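Local coordinates for protein aldose 1-epimerase (Caenorhabditis elegans, PDB 1LUR) that probably interconverts the alpha and beta anomers of aldoses such as galactose, as an aldose 1-epimerase (mutarotase) of the GalM family, at residues D240-K245 and Y273-L278; S253-F258 and S268-Y273. One frame throughout, in Å; residues are numbered along the deposited sequence.

Contact 1 of 2, residues D240-K245 and Y273-L278; sequences DLVITK and YPVIHL
Two neighbouring antiparallel strands of the galactose mutarotase-like beta-sandwich meet here, residues 240-245 against 273-278, in a sheet that continues through strand 300-305 on one flank and strand 194-198 on the other. Leu241 and Ile276 form the hydrogen-bonded pair, each N-H reaching the other's carbonyl oxygen; Leu241 N lies 3.1 Å from Ile276 O. Ile243 N continues the pairing to Pro274 O.

On the face of Asp240, Val242, Val275 and His277, the side chains of the cross-strand, non-hydrogen-bonded pair Asp240 and His277 join in a His-carboxylate hydrogen bond. His277 ND1 donates to Asp240 OD1 over 2.7 Å, meeting the oxygen nearly along its C-O axis, while the carboxylate and ring planes stand 78° apart. The imidazole is held from both nitrogens, since NE2 bonds to Asp238 OD1, and the carboxylate is gripped a second time where Asp240 OD2 accepts from Ser308 N.

On the face of Leu241 and Ile276 the contact is apolar, with Ile243 CD1 packing 3.7 Å from Ile276 CG1 and Met190 covering Leu241, Ile243 and Ile276. The side chains of Leu241 and the neighbouring Leu278 cross at about a right angle, CG of Leu241 4.0 Å from CD1 of Leu278. Beyond the strand, Lys245 sets its CG beside the backbone N (chi1 -67°), and the chain, extended from there on, carries the ammonium to Tyr273 O, with NZ 2.9 Å away and 64° out of the carbonyl plane.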
ATOM      1  N   ASP A 240       6.439   7.327  -6.802  1.00 34.80           N
ATOM      2  CA  ASP A 240       7.311   6.532  -5.956  1.00 33.41           C
ATOM      3  C   ASP A 240       8.342   7.474  -5.330  1.00 34.67           C
ATOM      4  O   ASP A 240       9.048   8.182  -6.050  1.00 32.79           O
ATOM      5  CB  ASP A 240       8.089   5.521  -6.799  1.00 33.02           C
ATOM      6  CG  ASP A 240       7.292   4.283  -7.153  1.00 31.56           C
ATOM      7  OD1 ASP A 240       6.045   4.334  -7.217  1.00 32.82           O
ATOM      8  OD2 ASP A 240       7.947   3.249  -7.392  1.00 33.19           O
ATOM      9  N   LEU A 241       8.431   7.490  -4.004  1.00 34.73           N
ATOM     10  CA  LEU A 241       9.399   8.350  -3.331  1.00 34.73           C
ATOM     11  C   LEU A 241      10.470   7.410  -2.782  1.00 34.85           C
ATOM     12  O   LEU A 241      10.198   6.591  -1.900  1.00 34.66           O
ATOM     13  CB  LEU A 241       8.728   9.152  -2.208  1.00 35.13           C
ATOM     14  CG  LEU A 241       8.126  10.512  -2.604  1.00 34.93           C
ATOM     15  CD1 LEU A 241       9.245  11.497  -2.880  1.00 36.74           C
ATOM     16  CD2 LEU A 241       7.228  10.372  -3.828  1.00 34.82           C
ATOM     17  N   VAL A 242      11.682   7.514  -3.323  1.00 33.99           N
ATOM     18  CA  VAL A 242      12.788   6.667  -2.894  1.00 34.46           C
ATOM     19  C   VAL A 242      13.310   7.039  -1.515  1.00 36.61           C
ATOM     20  O   VAL A 242      13.784   8.153  -1.293  1.00 34.76           O
ATOM     21  CB  VAL A 242      13.954   6.713  -3.905  1.00 34.10           C
ATOM     22  CG1 VAL A 242      15.039   5.709  -3.505  1.00 32.25           C
ATOM     23  CG2 VAL A 242      13.437   6.399  -5.294  1.00 34.28           C
ATOM     24  N   ILE A 243      13.226   6.080  -0.598  1.00 37.20           N
ATOM     25  CA  ILE A 243      13.675   6.268   0.772  1.00 38.76           C
ATOM     26  C   ILE A 243      15.186   6.399   0.905  1.00 40.13           C
ATOM     27  O   ILE A 243      15.942   5.555   0.418  1.00 39.57           O
ATOM     28  CB  ILE A 243      13.232   5.092   1.663  1.00 39.23           C
ATOM     29  CG1 ILE A 243      11.706   4.999   1.690  1.00 39.10           C
ATOM     30  CG2 ILE A 243      13.800   5.267   3.069  1.00 40.45           C
ATOM     31  CD1 ILE A 243      11.180   3.799   2.476  1.00 39.25           C
ATOM     32  N   THR A 244      15.623   7.462   1.569  1.00 40.57           N
ATOM     33  CA  THR A 244      17.047   7.685   1.768  1.00 44.64           C
ATOM     34  C   THR A 244      17.458   6.788   2.930  1.00 47.01           C
ATOM     35  O   THR A 244      17.114   7.056   4.081  1.00 48.63           O
ATOM     36  CB  THR A 244      17.355   9.143   2.162  1.00 44.05           C
ATOM     37  OG1 THR A 244      16.826  10.035   1.174  1.00 44.37           O
ATOM     38  CG2 THR A 244      18.859   9.349   2.273  1.00 44.45           C
ATOM     39  N   LYS A 245      18.180   5.715   2.635  1.00 50.04           N
ATOM     40  CA  LYS A 245      18.608   4.814   3.694  1.00 52.11           C
ATOM     41  C   LYS A 245      20.116   4.877   3.890  1.00 55.45           C
ATOM     42  O   LYS A 245      20.886   4.883   2.925  1.00 55.93           O
ATOM     43  CB  LYS A 245      18.166   3.375   3.390  1.00 49.95           C
ATOM     44  CG  LYS A 245      16.653   3.186   3.424  1.00 46.98           C
ATOM     45  CD  LYS A 245      16.246   1.717   3.328  1.00 43.37           C
ATOM     46  CE  LYS A 245      14.727   1.574   3.382  1.00 41.06           C
ATOM     47  NZ  LYS A 245      14.281   0.150   3.364  1.00 35.68           N
ATOM     48  N   TYR A 273      10.967  -2.014   2.653  1.00 25.85           N
ATOM     49  CA  TYR A 273      10.855  -1.667   1.239  1.00 26.51           C
ATOM     50  C   TYR A 273      11.705  -0.431   0.946  1.00 28.32           C
ATOM     51  O   TYR A 273      11.886   0.430   1.810  1.00 28.08           O
ATOM     52  CB  TYR A 273       9.393  -1.397   0.847  1.00 24.93           C
ATOM     53  CG  TYR A 273       8.532  -2.648   0.710  1.00 24.54           C
ATOM     54  CD1 TYR A 273       7.608  -2.995   1.694  1.00 24.37           C
ATOM     55  CD2 TYR A 273       8.656  -3.487  -0.397  1.00 25.48           C
ATOM     56  CE1 TYR A 273       6.828  -4.151   1.586  1.00 23.59           C
ATOM     57  CE2 TYR A 273       7.878  -4.650  -0.520  1.00 24.82           C
ATOM     58  CZ  TYR A 273       6.970  -4.972   0.479  1.00 24.22           C
ATOM     59  OH  TYR A 273       6.211  -6.114   0.380  1.00 23.69           O
ATOM     60  N   PRO A 274      12.231  -0.327  -0.288  1.00 29.34           N
ATOM     61  CA  PRO A 274      13.071   0.792  -0.709  1.00 30.04           C
ATOM     62  C   PRO A 274      12.321   2.064  -1.086  1.00 31.81           C
ATOM     63  O   PRO A 274      12.911   3.145  -1.116  1.00 34.10           O
ATOM     64  CB  PRO A 274      13.845   0.203  -1.880  1.00 30.54           C
ATOM     65  CG  PRO A 274      12.792  -0.635  -2.542  1.00 29.69           C
ATOM     66  CD  PRO A 274      12.134  -1.336  -1.360  1.00 29.87           C
ATOM     67  N   VAL A 275      11.033   1.951  -1.393  1.00 30.61           N
ATOM     68  CA  VAL A 275      10.271   3.138  -1.755  1.00 31.31           C
ATOM     69  C   VAL A 275       8.881   3.129  -1.145  1.00 31.91           C
ATOM     70  O   VAL A 275       8.416   2.116  -0.618  1.00 31.99           O
ATOM     71  CB  VAL A 275      10.111   3.283  -3.300  1.00 32.80           C
ATOM     72  CG1 VAL A 275      11.428   3.002  -3.995  1.00 29.20           C
ATOM     73  CG2 VAL A 275       9.018   2.364  -3.816  1.00 33.05           C
ATOM     74  N   ILE A 276       8.229   4.279  -1.203  1.00 32.44           N
ATOM     75  CA  ILE A 276       6.889   4.420  -0.678  1.00 32.03           C
ATOM     76  C   ILE A 276       6.110   5.187  -1.727  1.00 33.01           C
ATOM     77  O   ILE A 276       6.414   6.349  -2.013  1.00 33.86           O
ATOM     78  CB  ILE A 276       6.842   5.205   0.644  1.00 31.27           C
ATOM     79  CG1 ILE A 276       7.563   4.425   1.747  1.00 31.28           C
ATOM     80  CG2 ILE A 276       5.399   5.480   1.013  1.00 27.77           C
ATOM     81  CD1 ILE A 276       7.503   5.087   3.119  1.00 32.42           C
ATOM     82  N   HIS A 277       5.120   4.532  -2.317  1.00 32.62           N
ATOM     83  CA  HIS A 277       4.308   5.176  -3.335  1.00 33.08           C
ATOM     84  C   HIS A 277       3.208   5.984  -2.667  1.00 33.35           C
ATOM     85  O   HIS A 277       2.415   5.444  -1.891  1.00 33.22           O
ATOM     86  CB  HIS A 277       3.672   4.144  -4.263  1.00 32.33           C
ATOM     87  CG  HIS A 277       2.923   4.752  -5.404  1.00 31.01           C
ATOM     88  ND1 HIS A 277       3.551   5.251  -6.524  1.00 33.84           N
ATOM     89  CD2 HIS A 277       1.600   4.981  -5.581  1.00 32.45           C
ATOM     90  CE1 HIS A 277       2.648   5.761  -7.343  1.00 31.40           C
ATOM     91  NE2 HIS A 277       1.456   5.611  -6.793  1.00 33.59           N
ATOM     92  N   LEU A 278       3.166   7.276  -2.974  1.00 32.49           N
ATOM     93  CA  LEU A 278       2.173   8.175  -2.416  1.00 34.45           C
ATOM     94  C   LEU A 278       1.164   8.558  -3.488  1.00 35.52           C
ATOM     95  O   LEU A 278       1.540   9.044  -4.553  1.00 36.97           O
ATOM     96  CB  LEU A 278       2.848   9.445  -1.887  1.00 34.63           C
ATOM     97  CG  LEU A 278       4.007   9.260  -0.904  1.00 36.38           C
ATOM     98  CD1 LEU A 278       4.673  10.601  -0.623  1.00 35.97           C
ATOM     99  CD2 LEU A 278       3.484   8.631   0.381  1.00 36.99           C
TER
HETATM  100  O   HOH W   1      15.418   3.287  -0.949  1.00 39.65           O

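Contact 2 of 2, residues S253-F258 and S268-Y273; sequences STYLRF and SITTSY
Antiparallel strands 256-258 and 268-271 run with their axes 4.7 Å apart at the closest approach, and Ile269 O receives Tyr255 N at 2.9 Å, almost straight, together with a weaker bond from Leu256 N. In return Ile269 N donates to Leu256 O over 2.8 Å, and the CA-H of Ser268 leans on the same oxygen. Leu256 and Ile269 lie side by side and point the same way, with Leu256 CD2 4.0 Å from Ile269 CD1; Leu188 and Met190 pack on the leucine and Ile302 on the isoleucine.

Because Tyr255 and Leu256 both face Ile269, the beta hairpin built from these strands carries a classic beta bulge, placed where strand 256-259 begins. Just before the bulge, Ser253 O accepts from Thr270 OG1 of the partner strand, which is anti to its own backbone N (chi1 -172°) and donates at 2.8 Å from above the carbonyl plane. That carbonyl oxygen also sits over the centre of the Tyr255 ring, whose edge reaches Thr271 O through CE2. A valine in place of Thr270 would probably leave Ser253 O without this hydroxyl donor and the incoming loop less firmly held against the hairpin.

Next to it, Thr254 CG2 touches Ser268 CB and covers one face of the Arg257 guanidinium, which forms a salt bridge with Glu191. A water joins the hydroxyls of Thr254 and Ser268, 2.7 Å from Ser268 OG.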
ATOM      1  N   SER A 253      14.543   3.220  11.977  1.00 51.85           N
ATOM      2  CA  SER A 253      14.406   4.662  11.805  1.00 51.49           C
ATOM      3  C   SER A 253      13.143   5.013  11.021  1.00 50.87           C
ATOM      4  O   SER A 253      12.761   4.301  10.088  1.00 51.54           O
ATOM      5  CB  SER A 253      15.631   5.222  11.078  1.00 52.45           C
ATOM      6  OG  SER A 253      15.533   6.629  10.915  1.00 54.56           O
ATOM      7  N   THR A 254      12.498   6.109  11.408  1.00 48.06           N
ATOM      8  CA  THR A 254      11.280   6.557  10.746  1.00 46.33           C
ATOM      9  C   THR A 254      11.629   7.191   9.403  1.00 45.50           C
ATOM     10  O   THR A 254      12.546   8.009   9.317  1.00 45.52           O
ATOM     11  CB  THR A 254      10.536   7.596  11.602  1.00 46.68           C
ATOM     12  OG1 THR A 254      10.162   7.001  12.850  1.00 47.87           O
ATOM     13  CG2 THR A 254       9.286   8.093  10.884  1.00 46.87           C
ATOM     14  N   TYR A 255      10.898   6.815   8.359  1.00 42.63           N
ATOM     15  CA  TYR A 255      11.144   7.357   7.026  1.00 40.01           C
ATOM     16  C   TYR A 255      10.026   8.280   6.586  1.00 38.89           C
ATOM     17  O   TYR A 255      10.203   9.099   5.683  1.00 38.70           O
ATOM     18  CB  TYR A 255      11.281   6.228   6.011  1.00 38.18           C
ATOM     19  CG  TYR A 255      12.410   5.285   6.310  1.00 36.78           C
ATOM     20  CD1 TYR A 255      13.685   5.767   6.608  1.00 37.42           C
ATOM     21  CD2 TYR A 255      12.215   3.905   6.284  1.00 36.44           C
ATOM     22  CE1 TYR A 255      14.738   4.901   6.874  1.00 36.48           C
ATOM     23  CE2 TYR A 255      13.261   3.031   6.547  1.00 36.70           C
ATOM     24  CZ  TYR A 255      14.520   3.536   6.842  1.00 37.28           C
ATOM     25  OH  TYR A 255      15.558   2.669   7.108  1.00 38.23           O
ATOM     26  N   LEU A 256       8.871   8.141   7.226  1.00 37.29           N
ATOM     27  CA  LEU A 256       7.719   8.962   6.899  1.00 36.61           C
ATOM     28  C   LEU A 256       6.874   9.279   8.124  1.00 37.49           C
ATOM     29  O   LEU A 256       6.640   8.417   8.972  1.00 37.09           O
ATOM     30  CB  LEU A 256       6.863   8.255   5.843  1.00 35.11           C
ATOM     31  CG  LEU A 256       5.500   8.857   5.487  1.00 34.71           C
ATOM     32  CD1 LEU A 256       5.065   8.353   4.119  1.00 35.82           C
ATOM     33  CD2 LEU A 256       4.468   8.482   6.540  1.00 34.83           C
ATOM     34  N   ARG A 257       6.420  10.526   8.198  1.00 38.61           N
ATOM     35  CA  ARG A 257       5.589  11.007   9.298  1.00 40.66           C
ATOM     36  C   ARG A 257       4.425  11.747   8.645  1.00 39.70           C
ATOM     37  O   ARG A 257       4.631  12.678   7.866  1.00 41.20           O
ATOM     38  CB  ARG A 257       6.397  11.951  10.194  1.00 42.74           C
ATOM     39  CG  ARG A 257       7.735  11.361  10.639  1.00 47.80           C
ATOM     40  CD  ARG A 257       8.640  12.410  11.279  1.00 51.73           C
ATOM     41  NE  ARG A 257      10.014  11.933  11.450  1.00 56.06           N
ATOM     42  CZ  ARG A 257      10.841  11.642  10.446  1.00 58.39           C
ATOM     43  NH1 ARG A 257      10.440  11.778   9.187  1.00 59.30           N
ATOM     44  NH2 ARG A 257      12.072  11.213  10.698  1.00 58.97           N
ATOM     45  N   PHE A 258       3.209  11.319   8.959  1.00 39.31           N
ATOM     46  CA  PHE A 258       1.990  11.912   8.415  1.00 39.72           C
ATOM     47  C   PHE A 258       1.115  12.289   9.609  1.00 42.28           C
ATOM     48  O   PHE A 258       0.835  11.452  10.467  1.00 41.57           O
ATOM     49  CB  PHE A 258       1.297  10.864   7.533  1.00 38.85           C
ATOM     50  CG  PHE A 258       0.114  11.376   6.756  1.00 37.66           C
ATOM     51  CD1 PHE A 258       0.206  12.540   5.995  1.00 38.51           C
ATOM     52  CD2 PHE A 258      -1.075  10.654   6.731  1.00 36.55           C
ATOM     53  CE1 PHE A 258      -0.874  12.972   5.221  1.00 36.61           C
ATOM     54  CE2 PHE A 258      -2.158  11.076   5.961  1.00 36.34           C
ATOM     55  CZ  PHE A 258      -2.056  12.239   5.202  1.00 37.32           C
ATOM     56  N   SER A 268       3.656   7.396  11.808  1.00 34.60           N
ATOM     57  CA  SER A 268       5.052   7.331  11.401  1.00 34.51           C
ATOM     58  C   SER A 268       5.248   5.940  10.818  1.00 33.88           C
ATOM     59  O   SER A 268       4.664   4.969  11.304  1.00 34.05           O
ATOM     60  CB  SER A 268       5.988   7.534  12.597  1.00 36.28           C
ATOM     61  OG  SER A 268       5.986   6.404  13.448  1.00 42.17           O
ATOM     62  N   ILE A 269       6.069   5.843   9.784  1.00 32.15           N
ATOM     63  CA  ILE A 269       6.320   4.559   9.144  1.00 31.17           C
ATOM     64  C   ILE A 269       7.788   4.217   8.932  1.00 31.86           C
ATOM     65  O   ILE A 269       8.621   5.083   8.676  1.00 30.98           O
ATOM     66  CB  ILE A 269       5.630   4.502   7.752  1.00 29.79           C
ATOM     67  CG1 ILE A 269       4.114   4.553   7.920  1.00 29.63           C
ATOM     68  CG2 ILE A 269       6.062   3.250   6.994  1.00 28.90           C
ATOM     69  CD1 ILE A 269       3.360   4.636   6.598  1.00 32.24           C
ATOM     70  N   THR A 270       8.090   2.933   9.055  1.00 31.93           N
ATOM     71  CA  THR A 270       9.434   2.424   8.863  1.00 31.68           C
ATOM     72  C   THR A 270       9.148   1.154   8.067  1.00 30.41           C
ATOM     73  O   THR A 270       8.200   0.424   8.365  1.00 30.48           O
ATOM     74  CB  THR A 270      10.151   2.098  10.190  1.00 34.39           C
ATOM     75  OG1 THR A 270      11.522   1.793   9.910  1.00 39.53           O
ATOM     76  CG2 THR A 270       9.517   0.914  10.890  1.00 34.63           C
ATOM     77  N   THR A 271       9.932   0.904   7.033  1.00 29.20           N
ATOM     78  CA  THR A 271       9.712  -0.282   6.220  1.00 28.46           C
ATOM     79  C   THR A 271      10.994  -0.811   5.621  1.00 27.87           C
ATOM     80  O   THR A 271      11.983  -0.089   5.495  1.00 28.43           O
ATOM     81  CB  THR A 271       8.715   0.020   5.074  1.00 28.06           C
ATOM     82  OG1 THR A 271       8.606  -1.123   4.214  1.00 27.99           O
ATOM     83  CG2 THR A 271       9.189   1.218   4.251  1.00 29.90           C
ATOM     84  N   SER A 272      10.966  -2.086   5.257  1.00 28.61           N
ATOM     85  CA  SER A 272      12.114  -2.742   4.661  1.00 27.38           C
ATOM     86  C   SER A 272      12.126  -2.410   3.176  1.00 27.85           C
ATOM     87  O   SER A 272      13.164  -2.517   2.517  1.00 26.25           O
ATOM     88  CB  SER A 272      12.014  -4.252   4.859  1.00 28.06           C
ATOM     89  OG  SER A 272      10.768  -4.743   4.380  1.00 30.17           O
ATOM     90  N   TYR A 273      10.967  -2.014   2.653  1.00 25.85           N
ATOM     91  CA  TYR A 273      10.855  -1.667   1.239  1.00 26.51           C
ATOM     92  C   TYR A 273      11.705  -0.431   0.946  1.00 28.32           C
ATOM     93  O   TYR A 273      11.886   0.430   1.810  1.00 28.08           O
ATOM     94  CB  TYR A 273       9.393  -1.397   0.847  1.00 24.93           C
ATOM     95  CG  TYR A 273       8.532  -2.648   0.710  1.00 24.54           C
ATOM     96  CD1 TYR A 273       7.608  -2.995   1.694  1.00 24.37           C
ATOM     97  CD2 TYR A 273       8.656  -3.487  -0.397  1.00 25.48           C
ATOM     98  CE1 TYR A 273       6.828  -4.151   1.586  1.00 23.59           C
ATOM     99  CE2 TYR A 273       7.878  -4.650  -0.520  1.00 24.82           C
ATOM    100  CZ  TYR A 273       6.970  -4.972   0.479  1.00 24.22           C
ATOM    101  OH  TYR A 273       6.211  -6.114   0.380  1.00 23.69           O
TER
HETATM  102  O   HOH W   2       8.363   5.292  12.627  1.00 53.63           O

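Overall arrangement
Following the chain from the N terminus, strand 238-243 comes first; a loop that is not fully modelled then leads to 253-258, the first half of contact 2. The hairpin turns back through 268-273, closing contact 2, and after Tyr273, which both contacts share, 273-278 returns to 240-245 and closes contact 1. Contact 2 is thus nested within the loop closed by contact 1. The two belong to different sheets of the sandwich: contact 1 lies in the sheet that holds strand 300-305, contact 2 in the one that holds strand 327-337, and their centres lie about 9 Å apart. Ile243 bridges them, packing on Tyr255 and Thr271, while Lys245 NZ probably also bonds to Thr271 O.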